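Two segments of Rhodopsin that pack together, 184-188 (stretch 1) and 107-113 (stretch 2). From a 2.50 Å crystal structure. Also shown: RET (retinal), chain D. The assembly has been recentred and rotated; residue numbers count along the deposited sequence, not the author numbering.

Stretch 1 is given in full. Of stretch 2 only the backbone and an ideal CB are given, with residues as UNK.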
# COMPACT_ATOMS: atom_id res chain seq x y z
N CYS A 184 -8.40 -20.70 -6.65
CA CYS A 184 -9.40 -20.24 -5.70
C CYS A 184 -9.35 -18.75 -5.49
O CYS A 184 -9.86 -18.22 -4.51
CB CYS A 184 -9.27 -20.98 -4.37
SG CYS A 184 -9.92 -22.65 -4.47
N ASN A 185 -8.69 -18.07 -6.41
CA ASN A 185 -8.63 -16.62 -6.37
C ASN A 185 -8.27 -16.24 -7.80
O ASN A 185 -7.87 -17.09 -8.59
CB ASN A 185 -7.61 -16.09 -5.34
CG ASN A 185 -6.18 -16.20 -5.81
OD1 ASN A 185 -5.52 -17.21 -5.55
ND2 ASN A 185 -5.70 -15.16 -6.49
N CYS A 186 -8.45 -14.98 -8.14
CA CYS A 186 -8.17 -14.56 -9.49
C CYS A 186 -7.08 -13.51 -9.55
O CYS A 186 -6.68 -12.96 -8.54
CB CYS A 186 -9.48 -14.06 -10.14
SG CYS A 186 -10.55 -15.48 -10.61
N SER A 187 -6.56 -13.28 -10.75
CA SER A 187 -5.50 -12.30 -10.98
C SER A 187 -5.43 -12.10 -12.48
O SER A 187 -6.28 -12.61 -13.21
CB SER A 187 -4.17 -12.84 -10.45
OG SER A 187 -3.16 -11.85 -10.54
N PHE A 188 -4.43 -11.37 -12.96
CA PHE A 188 -4.30 -11.17 -14.40
C PHE A 188 -3.61 -12.38 -15.02
O PHE A 188 -3.07 -13.23 -14.31
CB PHE A 188 -3.52 -9.89 -14.70
CG PHE A 188 -2.12 -9.86 -14.14
CD1 PHE A 188 -1.02 -9.99 -14.98
CD2 PHE A 188 -1.91 -9.68 -12.78
CE1 PHE A 188 0.28 -9.94 -14.48
CE2 PHE A 188 -0.61 -9.63 -12.27
CZ PHE A 188 0.49 -9.76 -13.12
N UNK A 107 -17.42 -12.36 -11.29
CA UNK A 107 -16.86 -12.10 -9.98
C UNK A 107 -15.33 -12.15 -10.06
O UNK A 107 -14.64 -11.32 -9.49
CB UNK A 107 -17.39 -13.11 -8.96
N UNK A 108 -14.82 -13.14 -10.78
CA UNK A 108 -13.38 -13.32 -10.97
C UNK A 108 -12.77 -12.04 -11.54
O UNK A 108 -11.77 -11.54 -11.04
CB UNK A 108 -13.10 -14.51 -11.89
N UNK A 109 -13.40 -11.51 -12.59
CA UNK A 109 -12.90 -10.29 -13.21
C UNK A 109 -12.89 -9.16 -12.18
O UNK A 109 -11.89 -8.48 -11.98
CB UNK A 109 -13.75 -9.91 -14.42
N UNK A 110 -14.03 -8.97 -11.53
CA UNK A 110 -14.15 -7.93 -10.51
C UNK A 110 -13.07 -8.15 -9.46
O UNK A 110 -12.42 -7.20 -9.02
CB UNK A 110 -15.54 -7.94 -9.87
N UNK A 111 -12.89 -9.40 -9.07
CA UNK A 111 -11.90 -9.73 -8.06
C UNK A 111 -10.52 -9.30 -8.52
O UNK A 111 -9.87 -8.47 -7.89
CB UNK A 111 -11.92 -11.23 -7.75
N UNK A 112 -10.06 -9.86 -9.64
CA UNK A 112 -8.75 -9.53 -10.15
C UNK A 112 -8.54 -8.05 -10.42
O UNK A 112 -7.48 -7.51 -10.13
CB UNK A 112 -8.50 -10.32 -11.44
N UNK A 113 -9.56 -7.42 -11.00
CA UNK A 113 -9.53 -6.00 -11.34
C UNK A 113 -9.42 -5.10 -10.09
O UNK A 113 -8.72 -4.08 -10.10
CB UNK A 113 -10.79 -5.64 -12.13
C1 RET D . 2.62 -6.19 -10.42
C2 RET D . 3.97 -5.82 -9.75
C3 RET D . 3.91 -5.50 -8.27
C4 RET D . 2.82 -4.46 -7.93
C5 RET D . 1.48 -4.77 -8.59
C6 RET D . 1.36 -5.55 -9.71
C7 RET D . 0.01 -5.87 -10.35
C8 RET D . -0.95 -6.72 -9.80
C9 RET D . -2.31 -7.08 -10.22
C10 RET D . -2.92 -7.93 -9.38
C11 RET D . -4.25 -8.48 -9.38
C12 RET D . -4.80 -9.35 -8.48
C13 RET D . -4.28 -10.14 -7.30
C14 RET D . -5.14 -10.88 -6.53
C15 RET D . -4.71 -11.68 -5.38
C16 RET D . 2.67 -5.78 -11.90
C17 RET D . 2.57 -7.75 -10.42
C18 RET D . 0.36 -4.11 -7.82
C19 RET D . -2.91 -6.48 -11.48
C20 RET D . -2.76 -10.07 -7.04

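Phi stays between -55° and -64° and psi between -39° and -61° throughout 107-113, so the backbone is helical and phi excludes no residue type; side-chain choice rests on direction and on what stretch 1 offers. The strand at 186-188 crosses this helix at -64°, with the axes 6.4 Å apart at closest approach, so few helix positions can meet it.

Position 107 points sideways, and its ideal CB has nothing of stretch 1 within 5.5 Å. Small or large, polar or apolar side chains would all be compatible. The deposited residue is Ala107, which makes no contact across the pair.

At position 108 the CA-to-CB bond also runs sideways, yet the ideal CB lies 3.0 Å from Cys186 SG. That is tight for non-bonded atoms but is the spacing expected across a CB-S-S linkage, so cysteine is strongly indicated; other side chains would have to accept a close contact with the sulfur. The residue is Cys108. With chi1 at 180° (t), its SG reaches Cys186 SG at 2.0 Å, forming a disulfide with chi3 of -104° that covalently ties helix to strand.

Position 109 points away and 110 is out of reach; neither ideal CB finds a partner, so stretch 1 sets no preference. They are Lys109, its chain extended from chi2 onward, and Val110.

Position 111 points toward stretch 1, with its ideal CB 4.4 Å from Cys186 CB. Beyond it lie that CB, the Cys186 carbonyl and the Asn185 side chain, with retinal C14 further along. A long or flat side chain, such as leucine, methionine, phenylalanine or tyrosine, could use this mixed surface. It is Tyr111. With chi1 at -178° (t) the ring reaches past Cys186 toward Asn185: CD2 packs 3.9 Å from Cys186 CB, CE2 lies 3.3 Å from Cys186 O, which meets the ring edge near its plane, and OH comes 3.5 Å from Asn185 CB. Its CE2 is also 3.8 Å from RET C14. No hydrogen bond crosses between the stretches; OH is satisfied elsewhere in the structure.

At position 112 an ideal CB would point toward the strand and sit 3.6 Å from Ser187 N and 4.0 Å from Cys186 C. So close to backbone, glycine fits best, alanine might be tolerated, and a longer side chain would have little room. The residue is Gly112, whose CA approaches Ser187 CA to 4.4 Å, while its O lies 3.5 Å from RET C11.

Position 113 points away into space free of stretch 1, leaving the choice open; it is Phe113.

Stretch 2 107-113: ACKVYGF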
# COMPACT_ATOMS: atom_id res chain seq x y z
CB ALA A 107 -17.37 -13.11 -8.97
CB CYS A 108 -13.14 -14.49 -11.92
SG CYS A 108 -11.42 -14.94 -12.36
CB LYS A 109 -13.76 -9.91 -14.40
CG LYS A 109 -13.91 -11.03 -15.41
CD LYS A 109 -14.73 -10.60 -16.59
CE LYS A 109 -14.83 -11.72 -17.62
NZ LYS A 109 -15.41 -11.24 -18.90
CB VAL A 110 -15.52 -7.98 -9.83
CG1 VAL A 110 -15.48 -7.19 -8.52
CG2 VAL A 110 -16.59 -7.40 -10.77
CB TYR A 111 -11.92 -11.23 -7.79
CG TYR A 111 -10.96 -11.69 -6.72
CD1 TYR A 111 -11.42 -12.10 -5.47
CD2 TYR A 111 -9.58 -11.75 -6.97
CE1 TYR A 111 -10.53 -12.57 -4.50
CE2 TYR A 111 -8.69 -12.21 -6.01
CZ TYR A 111 -9.17 -12.62 -4.77
OH TYR A 111 -8.30 -13.07 -3.82
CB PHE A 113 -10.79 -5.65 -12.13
CG PHE A 113 -10.93 -4.20 -12.47
CD1 PHE A 113 -9.90 -3.50 -13.08
CD2 PHE A 113 -12.13 -3.53 -12.22
CE1 PHE A 113 -10.04 -2.17 -13.44
CE2 PHE A 113 -12.29 -2.19 -12.58
CZ PHE A 113 -11.24 -1.51 -13.19
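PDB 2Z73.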